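Local coordinates for protein beta-fructofuranosidase (PDB 3WPU) that is a beta-fructofuranosidase of the levansucrase/invertase family, a protein of the five-bladed beta-propeller type, at residues A[169-173]-A[489-493]; A[117-121]-A[212-216]; A[353-357]-A[417-423]. All coordinates share one frame; numbering follows the deposited sequence.

The three contacts sample one propeller chain, two well away from its centre and one nearer it. Contacts 1 and 2 involve the same large mixed sheet and lie on the same side of the molecule, their centres about 15 Å apart, yet their nearest atoms stay about 7 Å apart. Contact 3 belongs to other sheets: its centre is about 33 Å from that of contact 1 and about 27 Å from that of contact 2. It is also the most deeply placed, about 10 Å from the chain centre against 24 and 21 Å. A glycerol molecule, probably from the crystallisation liquor although such molecules often mark pockets, lies about 5 Å from the side chain of Ser422 in contact 3.

Contact 1. Residues A[169-173]-A[489-493]; sequences VSKNG and HLFTN
Leu490 makes the apolar part of this contact, reaching from its strand into the loop at 169-173. Its CG stands anti to the backbone N (chi1 -179°), which carries both methyl groups out to the loop. CD2 meets Val169 CG2 at 3.9 Å, the two side chains lying alongside and pointing opposite ways. The same methyl also rests on the turn's backbone, with Leu490 CD2 3.3 Å from Ser170 O, while Leu490 CD1 lies 3.6 Å from Lys171 O. Leu490 thus meets two carbonyl oxygens as well as a methyl group.

The loop itself is the tip of a beta hairpin between the antiparallel strands 159-169 and 174-184. A type I turn runs from Ser170 to Gly173 and is closed by Gly173 N to Ser170 O, 3.0 Å. Gly173 takes up a positive phi, a conformation that suits glycine, and Asn172 OD1 bonds to Glu174 N just beyond the turn.

On the polar side, Thr492 OG1 lies 3.1 Å from Lys171 O, but it also bonds to Phe496 O, its stronger partner; with one proton for two acceptors, the bond to the turn is not settled. The methyl CG2 of Thr492 lies 4.2 Å from Gly173 N. Strand 488-493 runs parallel to strand 88-90, where Thr492 touches Val90 and Val169 touches Tyr88.

Contact 2. Residues A[117-121]-A[212-216]; sequences GYFYR and KGVTL
Leu216 CD1 covers one face of the Tyr118 ring, in a CH-pi contact 3.7 Å from the ring centroid and 14° off the normal. At the edge of that ring, close to its plane, lies the carbonyl O of Val214. The Tyr120 ring receives Val214 over a face: its CB stands 3.9 Å from the centroid, and its backbone N lies over the rim, 3.5 Å from Tyr120 CZ. Gly213 CA approaches Tyr120 CE1 obliquely at 3.5 Å; with no side chain, Gly213 lets this ring come close to the backbone.

Strands 115-122 and 213-226 are at some distance in the order of one large curled sheet and do not pair. The segments 117-121 and 213-216 run roughly antiparallel (153°), their axes coming within 7.2 Å at the closest. Such face-to-face packing is consistent with neighbouring blades of a propeller. Trp93 and Phe97 of strand 93-102 join the layer, touching Val214 and Leu216 respectively, and Trp93 meets Tyr120 edge-to-face.

Water links the phenol to the opposing backbone. One molecule bonds to Tyr118 OH and donates to Val214 O at 2.9 Å; a second, 2.6 Å from Tyr118 OH, accepts a weak bond from Leu216 N.

Contact 3. Residues A[353-357]-A[417-423]; sequences TISHR and HFQAYSH
Tyr421 pushes its ring between Ile354 and His356, and its atoms trace the contact from CB outward. CG stands roughly anti to the backbone N (chi1 -153°), which swings the ring from CB toward strand 348-355. CG, CD1 and CD2 face His356 CE1, with CD2 3.5 Å from it, and farther out CZ lies under the face of the imidazole. Tyr421 CE1 is 3.4 Å from His356 ND1. The two rings form an offset stack, centroids 3.8 Å apart and planes at 13°, with His356 CE1 over the centre of the phenol ring. Ile354 CG2 covers the opposite face. At the tip, Tyr421 OH touches Ser355 C at 3.2 Å and is hydrogen-bonded to Glu338 OE2; Glu368 OE1 hydrogen-bonds to His356 ND1, which helps fix the rotation of that ring.

Beyond the stack, Ile354 CD1 rests on His423 CB at 3.8 Å. At the other end, Arg357 NH1 donates to His417 NE2 at 3.2 Å and 168°, in its own guanidinium plane but tilted from the imidazole plane. NE makes a salt bridge to Asp365, and NH2 hydrogen-bonds to Phe401 O, so the guanidinium is held at several points.

Strand 348-355 is flanked by strands 340-345 and 369-375. Residues 417-423 close the long loop after strand 391-394, turn a corner at Ser422 and enter strand 423-425 of another sheet, whose strand 430-434 meets Tyr421 at Phe434, by backbone hydrogen bonding and side-chain contact.

Contact 1. Residues A[169-173]-A[489-493]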
ATOM      1  N   VAL A 169      -3.422  13.237  -9.059  1.00 13.78           N
ATOM      2  CA  VAL A 169      -3.630  14.685  -9.138  1.00 15.23           C
ATOM      3  C   VAL A 169      -3.504  15.124 -10.582  1.00 16.59           C
ATOM      4  O   VAL A 169      -2.761  14.532 -11.323  1.00 17.93           O
ATOM      5  CB  VAL A 169      -2.653  15.455  -8.223  1.00 16.86           C
ATOM      6  CG1 VAL A 169      -1.204  15.266  -8.632  1.00 17.39           C
ATOM      7  CG2 VAL A 169      -3.036  16.925  -8.097  1.00 17.26           C
ATOM      8  N   SER A 170      -4.263  16.141 -10.966  1.00 17.51           N
ATOM      9  CA  SER A 170      -4.222  16.713 -12.303  1.00 19.70           C
ATOM     10  C   SER A 170      -3.605  18.092 -12.183  1.00 20.06           C
ATOM     11  O   SER A 170      -3.546  18.651 -11.091  1.00 19.65           O
ATOM     12  CB  SER A 170      -5.638  16.847 -12.865  1.00 20.61           C
ATOM     13  OG  SER A 170      -6.273  15.584 -12.985  1.00 23.42           O
ATOM     14  N   LYS A 171      -3.201  18.657 -13.317  1.00 21.53           N
ATOM     15  CA  LYS A 171      -2.543  19.967 -13.345  1.00 24.06           C
ATOM     16  C   LYS A 171      -3.424  21.112 -12.861  1.00 24.48           C
ATOM     17  O   LYS A 171      -2.903  22.131 -12.445  1.00 25.26           O
ATOM     18  CB  LYS A 171      -2.036  20.292 -14.760  1.00 25.89           C
ATOM     19  CG  LYS A 171      -0.765  19.551 -15.127  1.00 29.06           C
ATOM     20  CD  LYS A 171      -0.383  19.777 -16.587  1.00 32.53           C
ATOM     21  CE  LYS A 171       0.897  19.028 -16.931  1.00 35.13           C
ATOM     22  NZ  LYS A 171       1.310  19.188 -18.358  1.00 36.09           N
ATOM     23  N   ASN A 172      -4.744  20.942 -12.934  1.00 25.71           N
ATOM     24  CA  ASN A 172      -5.701  21.947 -12.438  1.00 26.96           C
ATOM     25  C   ASN A 172      -6.037  21.814 -10.944  1.00 25.69           C
ATOM     26  O   ASN A 172      -6.913  22.513 -10.443  1.00 27.10           O
ATOM     27  CB  ASN A 172      -6.992  21.884 -13.267  1.00 30.97           C
ATOM     28  CG  ASN A 172      -7.594  20.485 -13.314  1.00 35.13           C
ATOM     29  OD1 ASN A 172      -7.481  19.719 -12.364  1.00 33.92           O
ATOM     30  ND2 ASN A 172      -8.216  20.141 -14.441  1.00 39.53           N
ATOM     31  N   GLY A 173      -5.354  20.921 -10.234  1.00 23.27           N
ATOM     32  CA  GLY A 173      -5.621  20.707  -8.808  1.00 21.39           C
ATOM     33  C   GLY A 173      -6.733  19.698  -8.543  1.00 19.97           C
ATOM     34  O   GLY A 173      -7.107  19.470  -7.393  1.00 17.94           O
ATOM     35  N   HIS A 489       5.955  19.453  -7.180  1.00 15.40           N
ATOM     36  CA  HIS A 489       5.212  20.560  -6.595  1.00 16.69           C
ATOM     37  C   HIS A 489       4.360  21.208  -7.648  1.00 17.76           C
ATOM     38  O   HIS A 489       4.878  21.791  -8.603  1.00 17.50           O
ATOM     39  CB  HIS A 489       6.198  21.555  -5.995  1.00 17.25           C
ATOM     40  CG  HIS A 489       7.185  20.890  -5.105  1.00 17.59           C
ATOM     41  ND1 HIS A 489       6.885  20.530  -3.804  1.00 18.38           N
ATOM     42  CD2 HIS A 489       8.419  20.400  -5.361  1.00 17.70           C
ATOM     43  CE1 HIS A 489       7.926  19.905  -3.282  1.00 18.81           C
ATOM     44  NE2 HIS A 489       8.863  19.806  -4.208  1.00 18.36           N
ATOM     45  N   LEU A 490       3.049  21.073  -7.474  1.00 17.57           N
ATOM     46  CA  LEU A 490       2.088  21.646  -8.389  1.00 17.70           C
ATOM     47  C   LEU A 490       1.797  23.073  -7.962  1.00 18.78           C
ATOM     48  O   LEU A 490       1.545  23.355  -6.777  1.00 17.35           O
ATOM     49  CB  LEU A 490       0.801  20.806  -8.388  1.00 18.62           C
ATOM     50  CG  LEU A 490      -0.306  21.275  -9.327  1.00 18.54           C
ATOM     51  CD1 LEU A 490       0.172  21.293 -10.770  1.00 18.91           C
ATOM     52  CD2 LEU A 490      -1.534  20.389  -9.202  1.00 18.04           C
ATOM     53  N   PHE A 491       1.859  23.985  -8.936  1.00 18.43           N
ATOM     54  CA  PHE A 491       1.417  25.354  -8.739  1.00 20.16           C
ATOM     55  C   PHE A 491       0.320  25.609  -9.748  1.00 21.99           C
ATOM     56  O   PHE A 491       0.546  25.464 -10.946  1.00 22.26           O
ATOM     57  CB  PHE A 491       2.587  26.307  -8.924  1.00 20.33           C
ATOM     58  CG  PHE A 491       3.654  26.131  -7.904  1.00 21.04           C
ATOM     59  CD1 PHE A 491       3.382  26.403  -6.569  1.00 21.27           C
ATOM     60  CD2 PHE A 491       4.915  25.680  -8.253  1.00 21.13           C
ATOM     61  CE1 PHE A 491       4.364  26.236  -5.600  1.00 21.87           C
ATOM     62  CE2 PHE A 491       5.900  25.516  -7.292  1.00 21.27           C
ATOM     63  CZ  PHE A 491       5.622  25.793  -5.966  1.00 20.93           C
ATOM     64  N   THR A 492      -0.877  25.919  -9.258  1.00 24.93           N
ATOM     65  CA  THR A 492      -2.070  25.964 -10.098  1.00 27.17           C
ATOM     66  C   THR A 492      -3.014  27.094  -9.653  1.00 29.83           C
ATOM     67  O   THR A 492      -3.171  27.372  -8.462  1.00 27.17           O
ATOM     68  CB  THR A 492      -2.797  24.601 -10.100  1.00 28.48           C
ATOM     69  OG1 THR A 492      -3.924  24.634 -10.986  1.00 29.62           O
ATOM     70  CG2 THR A 492      -3.266  24.216  -8.700  1.00 27.99           C
ATOM     71  N   ASN A 493      -3.608  27.774 -10.625  1.00 32.16           N
ATOM     72  CA  ASN A 493      -4.621  28.786 -10.325  1.00 37.27           C
ATOM     73  C   ASN A 493      -5.408  29.089 -11.565  1.00 38.97           C
ATOM     74  O   ASN A 493      -4.824  29.466 -12.582  1.00 36.67           O
ATOM     75  CB  ASN A 493      -3.998  30.075  -9.762  1.00 39.53           C
ATOM     76  CG  ASN A 493      -4.402  30.339  -8.316  1.00 41.72           C
ATOM     77  OD1 ASN A 493      -5.595  30.454  -8.006  1.00 42.51           O
ATOM     78  ND2 ASN A 493      -3.414  30.444  -7.424  1.00 41.93           N
TER

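Contact 2. Residues A[117-121]-A[212-216]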
ATOM      1  N   GLY A 117     -10.090  10.209   5.387  1.00  9.62           N
ATOM      2  CA  GLY A 117      -9.816  11.568   5.815  1.00 10.32           C
ATOM      3  C   GLY A 117      -8.581  12.090   5.105  1.00 10.81           C
ATOM      4  O   GLY A 117      -7.979  11.384   4.293  1.00 10.12           O
ATOM      5  N   TYR A 118      -8.202  13.332   5.372  1.00 10.97           N
ATOM      6  CA  TYR A 118      -6.981  13.872   4.793  1.00 11.79           C
ATOM      7  C   TYR A 118      -6.210  14.731   5.763  1.00 12.00           C
ATOM      8  O   TYR A 118      -6.768  15.242   6.734  1.00 11.85           O
ATOM      9  CB  TYR A 118      -7.267  14.622   3.491  1.00 12.49           C
ATOM     10  CG  TYR A 118      -8.025  15.936   3.646  1.00 13.31           C
ATOM     11  CD1 TYR A 118      -7.349  17.149   3.557  1.00 13.74           C
ATOM     12  CD2 TYR A 118      -9.396  15.968   3.843  1.00 14.17           C
ATOM     13  CE1 TYR A 118      -8.012  18.350   3.684  1.00 14.74           C
ATOM     14  CE2 TYR A 118     -10.073  17.187   3.974  1.00 15.09           C
ATOM     15  CZ  TYR A 118      -9.358  18.369   3.867  1.00 15.60           C
ATOM     16  OH  TYR A 118      -9.957  19.611   3.970  1.00 20.50           O
ATOM     17  N   PHE A 119      -4.905  14.840   5.520  1.00 11.14           N
ATOM     18  CA  PHE A 119      -4.024  15.683   6.322  1.00 11.26           C
ATOM     19  C   PHE A 119      -3.246  16.564   5.358  1.00 11.34           C
ATOM     20  O   PHE A 119      -3.100  16.225   4.176  1.00 11.28           O
ATOM     21  CB  PHE A 119      -3.033  14.858   7.144  1.00 11.29           C
ATOM     22  CG  PHE A 119      -3.635  14.003   8.244  1.00 10.87           C
ATOM     23  CD1 PHE A 119      -3.620  14.455   9.554  1.00 10.45           C
ATOM     24  CD2 PHE A 119      -4.139  12.742   7.983  1.00 11.03           C
ATOM     25  CE1 PHE A 119      -4.117  13.665  10.585  1.00 10.34           C
ATOM     26  CE2 PHE A 119      -4.635  11.942   9.007  1.00 10.75           C
ATOM     27  CZ  PHE A 119      -4.639  12.424  10.309  1.00 10.63           C
ATOM     28  N   TYR A 120      -2.737  17.687   5.855  1.00 11.84           N
ATOM     29  CA  TYR A 120      -1.869  18.556   5.070  1.00 12.31           C
ATOM     30  C   TYR A 120      -0.810  19.224   5.936  1.00 12.35           C
ATOM     31  O   TYR A 120      -0.956  19.329   7.182  1.00 11.76           O
ATOM     32  CB  TYR A 120      -2.691  19.584   4.306  1.00 12.87           C
ATOM     33  CG  TYR A 120      -3.550  20.472   5.169  1.00 13.09           C
ATOM     34  CD1 TYR A 120      -3.060  21.670   5.665  1.00 13.64           C
ATOM     35  CD2 TYR A 120      -4.874  20.124   5.450  1.00 14.33           C
ATOM     36  CE1 TYR A 120      -3.858  22.495   6.442  1.00 14.48           C
ATOM     37  CE2 TYR A 120      -5.669  20.933   6.238  1.00 14.88           C
ATOM     38  CZ  TYR A 120      -5.167  22.112   6.712  1.00 14.87           C
ATOM     39  OH  TYR A 120      -5.990  22.917   7.487  1.00 17.70           O
ATOM     40  N   ARG A 121       0.280  19.624   5.299  1.00 12.50           N
ATOM     41  CA  ARG A 121       1.353  20.341   5.986  1.00 12.61           C
ATOM     42  C   ARG A 121       2.136  21.133   4.958  1.00 12.48           C
ATOM     43  O   ARG A 121       2.086  20.819   3.769  1.00 12.51           O
ATOM     44  CB  ARG A 121       2.268  19.384   6.757  1.00 12.57           C
ATOM     45  CG  ARG A 121       3.165  18.527   5.884  1.00 12.45           C
ATOM     46  CD  ARG A 121       3.991  17.534   6.691  1.00 12.41           C
ATOM     47  NE  ARG A 121       4.822  16.720   5.796  1.00 12.11           N
ATOM     48  CZ  ARG A 121       5.670  15.783   6.195  1.00 11.97           C
ATOM     49  NH1 ARG A 121       5.834  15.509   7.481  1.00 11.78           N
ATOM     50  NH2 ARG A 121       6.335  15.088   5.294  1.00 12.44           N
ATOM     51  N   LYS A 212      -3.914  29.714   5.042  1.00 25.01           N
ATOM     52  CA  LYS A 212      -4.502  29.068   6.218  1.00 26.83           C
ATOM     53  C   LYS A 212      -4.552  27.542   6.141  1.00 24.70           C
ATOM     54  O   LYS A 212      -4.663  26.891   7.170  1.00 25.31           O
ATOM     55  CB  LYS A 212      -5.911  29.612   6.490  1.00 30.15           C
ATOM     56  CG  LYS A 212      -5.943  30.889   7.322  1.00 35.22           C
ATOM     57  CD  LYS A 212      -5.013  31.959   6.771  1.00 38.28           C
ATOM     58  CE  LYS A 212      -5.116  33.252   7.568  1.00 41.14           C
ATOM     59  NZ  LYS A 212      -6.480  33.848   7.528  1.00 43.64           N
ATOM     60  N   GLY A 213      -4.453  26.972   4.941  1.00 21.23           N
ATOM     61  CA  GLY A 213      -4.449  25.522   4.795  1.00 20.18           C
ATOM     62  C   GLY A 213      -5.168  25.017   3.567  1.00 18.27           C
ATOM     63  O   GLY A 213      -5.287  25.720   2.550  1.00 17.61           O
ATOM     64  N   VAL A 214      -5.635  23.774   3.662  1.00 17.33           N
ATOM     65  CA  VAL A 214      -6.217  23.070   2.537  1.00 16.10           C
ATOM     66  C   VAL A 214      -7.650  22.663   2.845  1.00 15.87           C
ATOM     67  O   VAL A 214      -7.938  22.114   3.907  1.00 15.26           O
ATOM     68  CB  VAL A 214      -5.391  21.809   2.204  1.00 16.16           C
ATOM     69  CG1 VAL A 214      -6.106  20.930   1.185  1.00 16.52           C
ATOM     70  CG2 VAL A 214      -4.002  22.211   1.723  1.00 16.47           C
ATOM     71  N   THR A 215      -8.539  22.951   1.907  1.00 15.23           N
ATOM     72  CA  THR A 215      -9.889  22.425   1.911  0.50 14.92           C
ATOM     73  C   THR A 215     -10.027  21.615   0.642  1.00 16.26           C
ATOM     74  O   THR A 215      -9.444  21.956  -0.395  1.00 17.09           O
ATOM     75  CB  THR A 215     -10.950  23.552   1.919  0.50 14.53           C
ATOM     76  OG1 THR A 215     -10.757  24.375   3.072  0.50 14.48           O
ATOM     77  CG2 THR A 215     -12.346  22.964   1.964  0.50 14.67           C
ATOM     78  N   LEU A 216     -10.754  20.506   0.735  1.00 16.86           N
ATOM     79  CA  LEU A 216     -11.077  19.723  -0.443  1.00 18.15           C
ATOM     80  C   LEU A 216     -12.510  20.057  -0.817  1.00 18.74           C
ATOM     81  O   LEU A 216     -13.363  20.205   0.047  1.00 22.27           O
ATOM     82  CB  LEU A 216     -10.870  18.226  -0.202  1.00 18.27           C
ATOM     83  CG  LEU A 216      -9.425  17.808   0.091  1.00 18.64           C
ATOM     84  CD1 LEU A 216      -9.339  16.290   0.185  1.00 19.51           C
ATOM     85  CD2 LEU A 216      -8.420  18.299  -0.933  1.00 18.28           C
TER
HETATM   86  O   HOH W   1      -9.681  21.079   6.022  1.00 34.57           O
HETATM   87  O   HOH W   2     -12.528  19.575   3.420  1.00 35.88           O

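Contact 3. Residues A[353-357]-A[417-423]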
ATOM      1  N   THR A 353       3.831  -5.899  -2.161  1.00 10.55           N
ATOM      2  CA  THR A 353       2.570  -6.193  -1.515  0.50 11.19           C
ATOM      3  C   THR A 353       2.881  -6.402  -0.035  1.00 11.25           C
ATOM      4  O   THR A 353       4.047  -6.508   0.341  1.00 12.59           O
ATOM      5  CB  THR A 353       1.878  -7.400  -2.195  0.50 11.62           C
ATOM      6  OG1 THR A 353       0.536  -7.563  -1.709  0.50 11.12           O
ATOM      7  CG2 THR A 353       2.684  -8.677  -2.001  0.50 11.64           C
ATOM      8  N   ILE A 354       1.835  -6.382   0.759  1.00 11.18           N
ATOM      9  CA  ILE A 354       1.929  -6.507   2.218  1.00 11.63           C
ATOM     10  C   ILE A 354       1.203  -7.762   2.665  1.00 11.17           C
ATOM     11  O   ILE A 354       0.124  -8.045   2.154  1.00 10.44           O
ATOM     12  CB  ILE A 354       1.247  -5.286   2.880  1.00 13.62           C
ATOM     13  CG1 ILE A 354       1.581  -3.971   2.120  1.00 15.67           C
ATOM     14  CG2 ILE A 354       1.621  -5.231   4.346  1.00 14.80           C
ATOM     15  CD1 ILE A 354       3.045  -3.664   1.974  1.00 16.30           C
ATOM     16  N   SER A 355       1.730  -8.470   3.686  1.00 10.83           N
ATOM     17  CA  SER A 355       1.059  -9.641   4.219  0.50 10.92           C
ATOM     18  C   SER A 355       1.269  -9.753   5.716  1.00 10.79           C
ATOM     19  O   SER A 355       2.255  -9.240   6.242  1.00 11.60           O
ATOM     20  CB  SER A 355       1.564 -10.911   3.558  0.50 11.22           C
ATOM     21  OG  SER A 355       0.604 -11.932   3.630  0.50 11.41           O
ATOM     22  N   HIS A 356       0.345 -10.453   6.355  1.00 11.27           N
ATOM     23  CA  HIS A 356       0.421 -10.746   7.792  1.00 11.09           C
ATOM     24  C   HIS A 356       1.072 -12.109   7.998  1.00 12.16           C
ATOM     25  O   HIS A 356       1.010 -12.980   7.142  1.00 13.83           O
ATOM     26  CB  HIS A 356      -0.971 -10.817   8.378  1.00 11.28           C
ATOM     27  CG  HIS A 356      -1.688  -9.501   8.439  1.00 10.71           C
ATOM     28  ND1 HIS A 356      -1.228  -8.424   9.161  1.00 10.45           N
ATOM     29  CD2 HIS A 356      -2.852  -9.107   7.876  1.00 11.30           C
ATOM     30  CE1 HIS A 356      -2.095  -7.432   9.063  1.00 11.29           C
ATOM     31  NE2 HIS A 356      -3.074  -7.815   8.263  1.00 11.57           N
ATOM     32  N   ARG A 357       1.648 -12.336   9.176  1.00 11.61           N
ATOM     33  CA  ARG A 357       2.210 -13.637   9.481  1.00 11.30           C
ATOM     34  C   ARG A 357       1.118 -14.700   9.543  1.00 11.33           C
ATOM     35  O   ARG A 357       1.292 -15.807   9.011  1.00 10.39           O
ATOM     36  CB  ARG A 357       2.963 -13.597  10.813  1.00 11.36           C
ATOM     37  CG  ARG A 357       3.500 -14.950  11.228  1.00 11.76           C
ATOM     38  CD  ARG A 357       4.565 -14.846  12.315  1.00 12.25           C
ATOM     39  NE  ARG A 357       5.149 -16.150  12.620  1.00 12.45           N
ATOM     40  CZ  ARG A 357       5.864 -16.420  13.715  1.00 12.94           C
ATOM     41  NH1 ARG A 357       6.121 -15.482  14.618  1.00 13.92           N
ATOM     42  NH2 ARG A 357       6.340 -17.643  13.908  1.00 12.63           N
ATOM     43  N   HIS A 417       6.928  -7.082  16.512  1.00 11.09           N
ATOM     44  CA  HIS A 417       6.318  -8.010  15.546  1.00 10.86           C
ATOM     45  C   HIS A 417       5.166  -7.374  14.773  1.00 10.74           C
ATOM     46  O   HIS A 417       4.981  -7.691  13.597  1.00 10.84           O
ATOM     47  CB  HIS A 417       5.796  -9.229  16.306  1.00 10.99           C
ATOM     48  CG  HIS A 417       5.458 -10.415  15.468  1.00 10.74           C
ATOM     49  ND1 HIS A 417       4.192 -10.637  14.973  1.00 11.01           N
ATOM     50  CD2 HIS A 417       6.184 -11.511  15.153  1.00 10.49           C
ATOM     51  CE1 HIS A 417       4.165 -11.805  14.349  1.00 10.71           C
ATOM     52  NE2 HIS A 417       5.363 -12.352  14.446  1.00 10.19           N
ATOM     53  N   PHE A 418       4.426  -6.473  15.401  1.00 10.68           N
ATOM     54  CA  PHE A 418       3.305  -5.782  14.767  1.00 10.83           C
ATOM     55  C   PHE A 418       3.513  -4.270  14.686  1.00 10.23           C
ATOM     56  O   PHE A 418       2.546  -3.504  14.628  1.00 10.31           O
ATOM     57  CB  PHE A 418       2.015  -6.083  15.522  1.00 11.18           C
ATOM     58  CG  PHE A 418       1.692  -7.554  15.623  1.00 11.03           C
ATOM     59  CD1 PHE A 418       1.332  -8.279  14.486  1.00 11.08           C
ATOM     60  CD2 PHE A 418       1.722  -8.212  16.846  1.00 11.51           C
ATOM     61  CE1 PHE A 418       1.001  -9.624  14.569  1.00 11.26           C
ATOM     62  CE2 PHE A 418       1.395  -9.564  16.926  1.00 11.54           C
ATOM     63  CZ  PHE A 418       1.058 -10.272  15.787  1.00 11.48           C
ATOM     64  N   GLN A 419       4.767  -3.823  14.680  1.00 10.14           N
ATOM     65  CA  GLN A 419       5.072  -2.397  14.795  1.00 10.10           C
ATOM     66  C   GLN A 419       4.625  -1.585  13.608  1.00 10.19           C
ATOM     67  O   GLN A 419       4.512  -0.369  13.709  1.00 11.31           O
ATOM     68  CB  GLN A 419       6.574  -2.149  15.018  1.00 10.16           C
ATOM     69  CG  GLN A 419       7.432  -2.490  13.801  1.00 10.08           C
ATOM     70  CD  GLN A 419       8.904  -2.212  14.022  1.00 10.62           C
ATOM     71  OE1 GLN A 419       9.392  -2.165  15.157  1.00 10.62           O
ATOM     72  NE2 GLN A 419       9.615  -1.986  12.937  1.00 11.12           N
ATOM     73  N   ALA A 420       4.447  -2.259  12.470  1.00 10.25           N
ATOM     74  CA  ALA A 420       4.190  -1.585  11.207  1.00 10.12           C
ATOM     75  C   ALA A 420       3.292  -2.445  10.324  1.00  9.82           C
ATOM     76  O   ALA A 420       3.417  -3.678  10.291  1.00  9.08           O
ATOM     77  CB  ALA A 420       5.512  -1.300  10.501  1.00 10.30           C
ATOM     78  N   TYR A 421       2.373  -1.785   9.628  1.00 10.19           N
ATOM     79  CA  TYR A 421       1.561  -2.427   8.602  1.00 10.55           C
ATOM     80  C   TYR A 421       1.131  -1.413   7.523  1.00 10.72           C
ATOM     81  O   TYR A 421       1.411  -0.201   7.639  1.00  9.51           O
ATOM     82  CB  TYR A 421       0.368  -3.234   9.188  1.00 10.87           C
ATOM     83  CG  TYR A 421      -0.011  -4.354   8.259  1.00 10.81           C
ATOM     84  CD1 TYR A 421       0.882  -5.380   8.005  1.00 11.18           C
ATOM     85  CD2 TYR A 421      -1.219  -4.342   7.566  1.00 11.59           C
ATOM     86  CE1 TYR A 421       0.586  -6.387   7.114  1.00 11.75           C
ATOM     87  CE2 TYR A 421      -1.521  -5.330   6.636  1.00 12.00           C
ATOM     88  CZ  TYR A 421      -0.622  -6.360   6.420  1.00 12.27           C
ATOM     89  OH  TYR A 421      -0.889  -7.391   5.517  1.00 12.37           O
ATOM     90  N   SER A 422       0.534  -1.958   6.455  1.00 11.44           N
ATOM     91  CA  SER A 422       0.076  -1.204   5.290  0.50 11.22           C
ATOM     92  C   SER A 422       1.162  -0.297   4.719  1.00 11.59           C
ATOM     93  O   SER A 422       0.913   0.854   4.310  1.00 11.58           O
ATOM     94  CB  SER A 422      -1.207  -0.444   5.616  0.50 11.06           C
ATOM     95  OG  SER A 422      -2.222  -1.378   5.950  0.50 10.33           O
ATOM     96  N   HIS A 423       2.361  -0.851   4.633  1.00 10.94           N
ATOM     97  CA  HIS A 423       3.497  -0.122   4.149  1.00 10.81           C
ATOM     98  C   HIS A 423       3.244   0.337   2.704  1.00 10.76           C
ATOM     99  O   HIS A 423       2.473  -0.278   1.948  1.00 12.17           O
ATOM    100  CB  HIS A 423       4.723  -1.012   4.087  1.00 10.95           C
ATOM    101  CG  HIS A 423       5.114  -1.646   5.382  1.00 10.90           C
ATOM    102  ND1 HIS A 423       4.300  -2.508   6.078  1.00 11.24           N
ATOM    103  CD2 HIS A 423       6.276  -1.589   6.068  1.00 11.25           C
ATOM    104  CE1 HIS A 423       4.945  -2.947   7.146  1.00 10.89           C
ATOM    105  NE2 HIS A 423       6.145  -2.402   7.162  1.00 10.74           N
TER